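Local coordinates for protein alginate lyase (Aplysia kurodai, PDB 5GMT) that probably cleaves alginate by beta-elimination, with a preference for polymannuronate, as a lyase of polysaccharide lyase family 14, at residues A[37-42]-A[123-128]; A[78-83]-A[114-119]. One frame throughout, in Å; residues are numbered along the deposited sequence.

Contact 1. Residues A[37-42]-A[123-128]; sequences PIYHDW and GAYKCS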
loop_
_atom_site.group_PDB
_atom_site.type_symbol
_atom_site.label_atom_id
_atom_site.label_comp_id
_atom_site.label_asym_id
_atom_site.label_seq_id
_atom_site.Cartn_x
_atom_site.Cartn_y
_atom_site.Cartn_z
ATOM N N PRO A 37 12.370 -12.199 1.769
ATOM C CA PRO A 37 11.286 -13.188 1.684
ATOM C C PRO A 37 9.922 -12.554 1.421
ATOM O O PRO A 37 9.613 -11.481 1.956
ATOM C CB PRO A 37 11.318 -13.861 3.056
ATOM C CG PRO A 37 11.896 -12.829 3.959
ATOM C CD PRO A 37 12.901 -12.078 3.138
ATOM N N ILE A 38 9.129 -13.220 0.589
ATOM C CA ILE A 38 7.782 -12.778 0.331
ATOM C C ILE A 38 6.803 -13.854 0.773
ATOM O O ILE A 38 7.162 -15.030 0.908
ATOM C CB ILE A 38 7.560 -12.407 -1.159
ATOM C CG1 ILE A 38 7.609 -13.641 -2.055
ATOM C CG2 ILE A 38 8.572 -11.329 -1.623
ATOM C CD1 ILE A 38 7.395 -13.312 -3.516
ATOM N N TYR A 39 5.576 -13.424 1.048
ATOM C CA TYR A 39 4.555 -14.278 1.619
ATOM C C TYR A 39 3.229 -14.037 0.906
ATOM O O TYR A 39 2.876 -12.890 0.611
ATOM C CB TYR A 39 4.401 -14.004 3.125
ATOM C CG TYR A 39 5.688 -14.104 3.917
ATOM C CD1 TYR A 39 6.620 -13.060 3.911
ATOM C CD2 TYR A 39 5.960 -15.220 4.702
ATOM C CE1 TYR A 39 7.788 -13.150 4.626
ATOM C CE2 TYR A 39 7.126 -15.312 5.431
ATOM C CZ TYR A 39 8.032 -14.270 5.396
ATOM O OH TYR A 39 9.193 -14.359 6.119
ATOM N N HIS A 40 2.504 -15.117 0.633
ATOM C CA HIS A 40 1.173 -15.019 0.041
ATOM C C HIS A 40 1.194 -14.241 -1.280
ATOM O O HIS A 40 0.354 -13.371 -1.533
ATOM C CB HIS A 40 0.208 -14.394 1.058
ATOM C CG HIS A 40 0.120 -15.173 2.334
ATOM N ND1 HIS A 40 -0.561 -16.366 2.419
ATOM C CD2 HIS A 40 0.651 -14.955 3.560
ATOM C CE1 HIS A 40 -0.454 -16.849 3.645
ATOM N NE2 HIS A 40 0.280 -16.013 4.356
ATOM N N ASP A 41 2.175 -14.572 -2.112
ATOM C CA ASP A 41 2.301 -13.995 -3.444
ATOM C C ASP A 41 1.257 -14.572 -4.390
ATOM O O ASP A 41 0.972 -15.768 -4.364
ATOM C CB ASP A 41 3.708 -14.237 -3.992
ATOM C CG ASP A 41 4.110 -15.700 -3.922
ATOM O OD1 ASP A 41 4.213 -16.233 -2.802
ATOM O OD2 ASP A 41 4.323 -16.313 -4.982
ATOM N N TRP A 42 0.689 -13.705 -5.227
ATOM C CA TRP A 42 -0.245 -14.124 -6.253
ATOM C C TRP A 42 -0.164 -13.160 -7.433
ATOM O O TRP A 42 0.387 -12.060 -7.302
ATOM C CB TRP A 42 -1.666 -14.169 -5.685
ATOM C CG TRP A 42 -2.147 -12.845 -5.195
ATOM C CD1 TRP A 42 -1.998 -12.323 -3.939
ATOM C CD2 TRP A 42 -2.870 -11.872 -5.951
ATOM N NE1 TRP A 42 -2.578 -11.074 -3.875
ATOM C CE2 TRP A 42 -3.125 -10.777 -5.094
ATOM C CE3 TRP A 42 -3.319 -11.816 -7.273
ATOM C CZ2 TRP A 42 -3.813 -9.634 -5.518
ATOM C CZ3 TRP A 42 -4.003 -10.685 -7.693
ATOM C CH2 TRP A 42 -4.248 -9.609 -6.816
ATOM N N GLY A 123 -0.036 -14.337 11.469
ATOM C CA GLY A 123 -1.045 -13.395 11.921
ATOM C C GLY A 123 -0.946 -12.050 11.213
ATOM O O GLY A 123 -1.931 -11.352 11.050
ATOM N N ALA A 124 0.256 -11.690 10.784
ATOM C CA ALA A 124 0.480 -10.373 10.198
ATOM C C ALA A 124 -0.126 -10.232 8.795
ATOM O O ALA A 124 -0.290 -9.112 8.299
ATOM C CB ALA A 124 1.972 -10.076 10.165
ATOM N N TYR A 125 -0.473 -11.358 8.168
ATOM C CA TYR A 125 -0.900 -11.336 6.762
ATOM C C TYR A 125 -2.412 -11.464 6.596
ATOM O O TYR A 125 -2.890 -11.766 5.497
ATOM C CB TYR A 125 -0.207 -12.460 5.967
ATOM C CG TYR A 125 1.267 -12.614 6.265
ATOM C CD1 TYR A 125 2.129 -11.524 6.183
ATOM C CD2 TYR A 125 1.793 -13.842 6.678
ATOM C CE1 TYR A 125 3.469 -11.649 6.465
ATOM C CE2 TYR A 125 3.141 -13.982 6.972
ATOM C CZ TYR A 125 3.974 -12.873 6.871
ATOM O OH TYR A 125 5.302 -12.985 7.157
ATOM N N LYS A 126 -3.167 -11.213 7.664
ATOM C CA LYS A 126 -4.606 -11.531 7.663
ATOM C C LYS A 126 -5.520 -10.312 7.553
ATOM O O LYS A 126 -6.745 -10.447 7.609
ATOM C CB LYS A 126 -4.968 -12.320 8.932
ATOM C CG LYS A 126 -4.155 -13.599 9.112
ATOM C CD LYS A 126 -4.357 -14.536 7.950
ATOM C CE LYS A 126 -3.537 -15.810 8.124
ATOM N NZ LYS A 126 -3.690 -16.734 6.956
ATOM N N CYS A 127 -4.942 -9.125 7.388
ATOM C CA CYS A 127 -5.748 -7.920 7.393
ATOM C C CYS A 127 -6.065 -7.423 5.987
ATOM O O CYS A 127 -5.499 -6.434 5.510
ATOM C CB CYS A 127 -5.050 -6.827 8.212
ATOM S SG CYS A 127 -5.313 -7.071 10.004
ATOM N N SER A 128 -6.987 -8.122 5.332
ATOM C CA SER A 128 -7.427 -7.748 3.997
ATOM C C SER A 128 -8.731 -8.462 3.732
ATOM O O SER A 128 -9.102 -9.359 4.486
ATOM C CB SER A 128 -6.374 -8.126 2.947
ATOM O OG SER A 128 -6.273 -9.535 2.830
#

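Contact 2. Residues A[78-83]-A[114-119]; sequences GFYSRP and GLFGGE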
loop_
_atom_site.group_PDB
_atom_site.type_symbol
_atom_site.label_atom_id
_atom_site.label_comp_id
_atom_site.label_asym_id
_atom_site.label_seq_id
_atom_site.Cartn_x
_atom_site.Cartn_y
_atom_site.Cartn_z
ATOM N N GLY A 78 -0.054 -9.344 -5.845
ATOM C CA GLY A 78 0.067 -9.060 -4.428
ATOM C C GLY A 78 1.098 -9.938 -3.766
ATOM O O GLY A 78 1.309 -11.085 -4.182
ATOM N N PHE A 79 1.758 -9.390 -2.752
ATOM C CA PHE A 79 2.644 -10.180 -1.888
ATOM C C PHE A 79 3.026 -9.347 -0.689
ATOM O O PHE A 79 3.073 -8.132 -0.774
ATOM C CB PHE A 79 3.915 -10.661 -2.636
ATOM C CG PHE A 79 4.742 -9.548 -3.251
ATOM C CD1 PHE A 79 5.691 -8.867 -2.495
ATOM C CD2 PHE A 79 4.585 -9.201 -4.593
ATOM C CE1 PHE A 79 6.460 -7.849 -3.056
ATOM C CE2 PHE A 79 5.349 -8.187 -5.167
ATOM C CZ PHE A 79 6.293 -7.508 -4.398
ATOM N N TYR A 80 3.307 -9.999 0.433
ATOM C CA TYR A 80 3.914 -9.294 1.546
ATOM C C TYR A 80 5.423 -9.475 1.465
ATOM O O TYR A 80 5.905 -10.573 1.184
ATOM C CB TYR A 80 3.404 -9.815 2.884
ATOM C CG TYR A 80 1.943 -9.566 3.188
ATOM C CD1 TYR A 80 1.553 -8.477 3.956
ATOM C CD2 TYR A 80 0.960 -10.454 2.758
ATOM C CE1 TYR A 80 0.215 -8.259 4.280
ATOM C CE2 TYR A 80 -0.386 -10.246 3.072
ATOM C CZ TYR A 80 -0.745 -9.149 3.847
ATOM O OH TYR A 80 -2.069 -8.911 4.168
ATOM N N SER A 81 6.156 -8.398 1.711
ATOM C CA SER A 81 7.613 -8.404 1.650
ATOM C C SER A 81 8.205 -8.027 3.006
ATOM O O SER A 81 7.869 -6.976 3.556
ATOM C CB SER A 81 8.089 -7.428 0.567
ATOM O OG SER A 81 9.480 -7.179 0.646
ATOM N N ARG A 82 9.069 -8.887 3.549
ATOM C CA ARG A 82 9.726 -8.611 4.820
ATOM C C ARG A 82 11.239 -8.748 4.688
ATOM O O ARG A 82 11.815 -9.763 5.085
ATOM C CB ARG A 82 9.204 -9.545 5.910
ATOM C CG ARG A 82 7.720 -9.392 6.189
ATOM C CD ARG A 82 7.247 -10.427 7.195
ATOM N NE ARG A 82 7.944 -10.307 8.477
ATOM C CZ ARG A 82 7.612 -11.004 9.558
ATOM N NH1 ARG A 82 6.585 -11.848 9.505
ATOM N NH2 ARG A 82 8.287 -10.852 10.690
ATOM N N PRO A 83 11.890 -7.731 4.105
ATOM C CA PRO A 83 13.343 -7.792 3.910
ATOM C C PRO A 83 14.072 -8.086 5.220
ATOM O O PRO A 83 13.699 -7.543 6.260
ATOM C CB PRO A 83 13.674 -6.401 3.373
ATOM C CG PRO A 83 12.432 -6.002 2.632
ATOM C CD PRO A 83 11.282 -6.574 3.425
ATOM N N GLY A 114 1.359 -0.443 0.428
ATOM C CA GLY A 114 1.519 0.320 1.651
ATOM C C GLY A 114 2.218 -0.540 2.690
ATOM O O GLY A 114 2.627 -1.653 2.388
ATOM N N LEU A 115 2.370 -0.030 3.910
ATOM C CA LEU A 115 3.013 -0.808 4.972
ATOM C C LEU A 115 1.995 -1.704 5.697
ATOM O O LEU A 115 0.786 -1.506 5.574
ATOM C CB LEU A 115 3.702 0.128 5.969
ATOM C CG LEU A 115 4.892 0.909 5.391
ATOM C CD1 LEU A 115 5.390 1.977 6.367
ATOM C CD2 LEU A 115 6.015 -0.061 5.027
ATOM N N PHE A 116 2.503 -2.669 6.466
ATOM C CA PHE A 116 1.676 -3.537 7.308
ATOM C C PHE A 116 2.476 -3.968 8.536
ATOM O O PHE A 116 3.693 -3.797 8.580
ATOM C CB PHE A 116 1.205 -4.776 6.526
ATOM C CG PHE A 116 2.241 -5.855 6.437
ATOM C CD1 PHE A 116 3.326 -5.714 5.592
ATOM C CD2 PHE A 116 2.128 -7.021 7.198
ATOM C CE1 PHE A 116 4.307 -6.707 5.515
ATOM C CE2 PHE A 116 3.091 -8.015 7.120
ATOM C CZ PHE A 116 4.179 -7.864 6.272
ATOM N N GLY A 117 1.791 -4.512 9.537
ATOM C CA GLY A 117 2.471 -5.046 10.699
ATOM C C GLY A 117 1.537 -5.875 11.561
ATOM O O GLY A 117 0.430 -6.228 11.148
ATOM N N GLY A 118 1.994 -6.193 12.762
ATOM C CA GLY A 118 1.216 -7.005 13.676
ATOM C C GLY A 118 2.116 -8.041 14.309
ATOM O O GLY A 118 3.254 -7.743 14.672
ATOM N N GLU A 119 1.596 -9.257 14.430
ATOM C CA GLU A 119 2.354 -10.382 14.965
ATOM C C GLU A 119 3.596 -10.718 14.121
ATOM O O GLU A 119 3.723 -10.297 12.970
ATOM C CB GLU A 119 1.444 -11.609 15.077
ATOM C CG GLU A 119 0.268 -11.433 16.049
ATOM C CD GLU A 119 -0.678 -12.623 16.051
ATOM O OE1 GLU A 119 -1.637 -12.625 16.858
ATOM O OE2 GLU A 119 -0.469 -13.555 15.239
#

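Contact 1. Residues A[37-42]-A[123-128]
Tyr39 and Tyr125 both carry CG anti to their own carbonyl carbon (chi1 -54° and -44°), and those torsions bring the two phenol rings together from strand and loop into one aromatic cluster that His40 completes. The cluster joins an outermost strand of an antiparallel sheet, 38-42, to the loop between strands 110-118 and 136-143. The tyrosines form an offset stack, planes at 22° and centroids 4.9 Å apart. The slip is large: Tyr125 OH, not its ring centre, sits over the middle of the Tyr39 ring, 3.4 Å from Tyr39 CD2, while the methylene Tyr39 CB lies over the Tyr125 face in a CH-pi contact, 4.1 Å from the centroid of that ring. Ala124 CB lies toward the rim of the opposite face of Tyr125.

The chain turns a corner at His40, whose imidazole comes at Tyr125 from the other end. Its CD2 edge meets Tyr125 CD2 at 3.5 Å, with the Tyr125 atom close to the imidazole plane, and the two ring planes are inclined to each other. His40 NE2 is hydrogen-bonded to Glu122, so the same loop holds the histidine by a polar as well as an apolar grip. Tyr125 OH in turn bonds to Arg82 NH1, which anchors the hydroxyl while it lies over the Tyr39 ring. With an alanine in place of Tyr125, Arg82 would probably lose its phenol partner and the Tyr39 ring the cover on that face. His40 reaches back to the root of the tyrosine side chain as well, where CD2 of the imidazole lies 3.6 Å from Tyr125 CB.

Contact 2. Residues A[78-83]-A[114-119]
Strands 76-81 and 110-118 belong to one antiparallel sheet of the concanavalin-like beta-sandwich, but they are not neighbours: strand 238-247 runs between them, and the contact is made chiefly by side chains meeting across it. With Tyr80 CA and Phe116 CA 8.4 Å apart, no backbone bond links the two segments, and aromatic rings close the distance.

The main pair is T-shaped. Tyr80 presents an edge to the face of Phe116, with centroids 4.6 Å apart and planes at 64°. One carbon does most of the work: Tyr80 CD1 stands over the centre of the Phe116 ring and is almost equally far from all its carbons, the nearest being CE2 at 3.5 Å. The next atom along the edge, Tyr80 CE1, comes down near Phe116 CD2 at 3.7 Å. For Phe116 to receive it, CG sits between the backbone N and the carbonyl carbon (chi1 81°), the crowded position. Tyr80 is steadied by stacking on Phe243 of the intervening strand, which Phe116 touches too.

The rim of Phe116 meets the end of strand 76-81 and the residue that follows. Ser81 O lies near the ring plane, 4.1 Å from Phe116 CE1, and the aliphatic part of Arg82 lies there as well, its CG 3.9 Å from Phe116 CZ. The arginine chain then bends at chi3 (60°) and its charged end bonds elsewhere, NH1 to Asn120 O.

Next to Phe116, Leu115 packs on Met93 and Leu95 of strand 92-102 in the other sheet, whereas Phe116 touches Ala124 of a loop. Leu115 thus faces the other sheet and Phe116 the side of its own sheet turned away from it, the two-faced strand of a concanavalin-like beta-sandwich.

Overall arrangement
Both contacts lie on the same sheet, where strands 38-42 and 76-81 are neighbours joined by backbone bonds such as Tyr39 N to Tyr80 O (2.9 Å). Contact 2 is the buried one, spanning a middle strand with mainly ring packing, a carbonyl and arginine methylenes at the rim; contact 1 sits farther out, at the sheet's outermost strand, with an exposed histidine and polar groups that find partners beyond its own segments. The centres of contact 1 and contact 2 are about 7 Å apart. Arg82 ties them chemically: its methylenes belong to contact 2 and its guanidinium to the phenol of contact 1. The Tyr80 and Tyr125 rings also meet, so the aromatic groups of the two contacts run together.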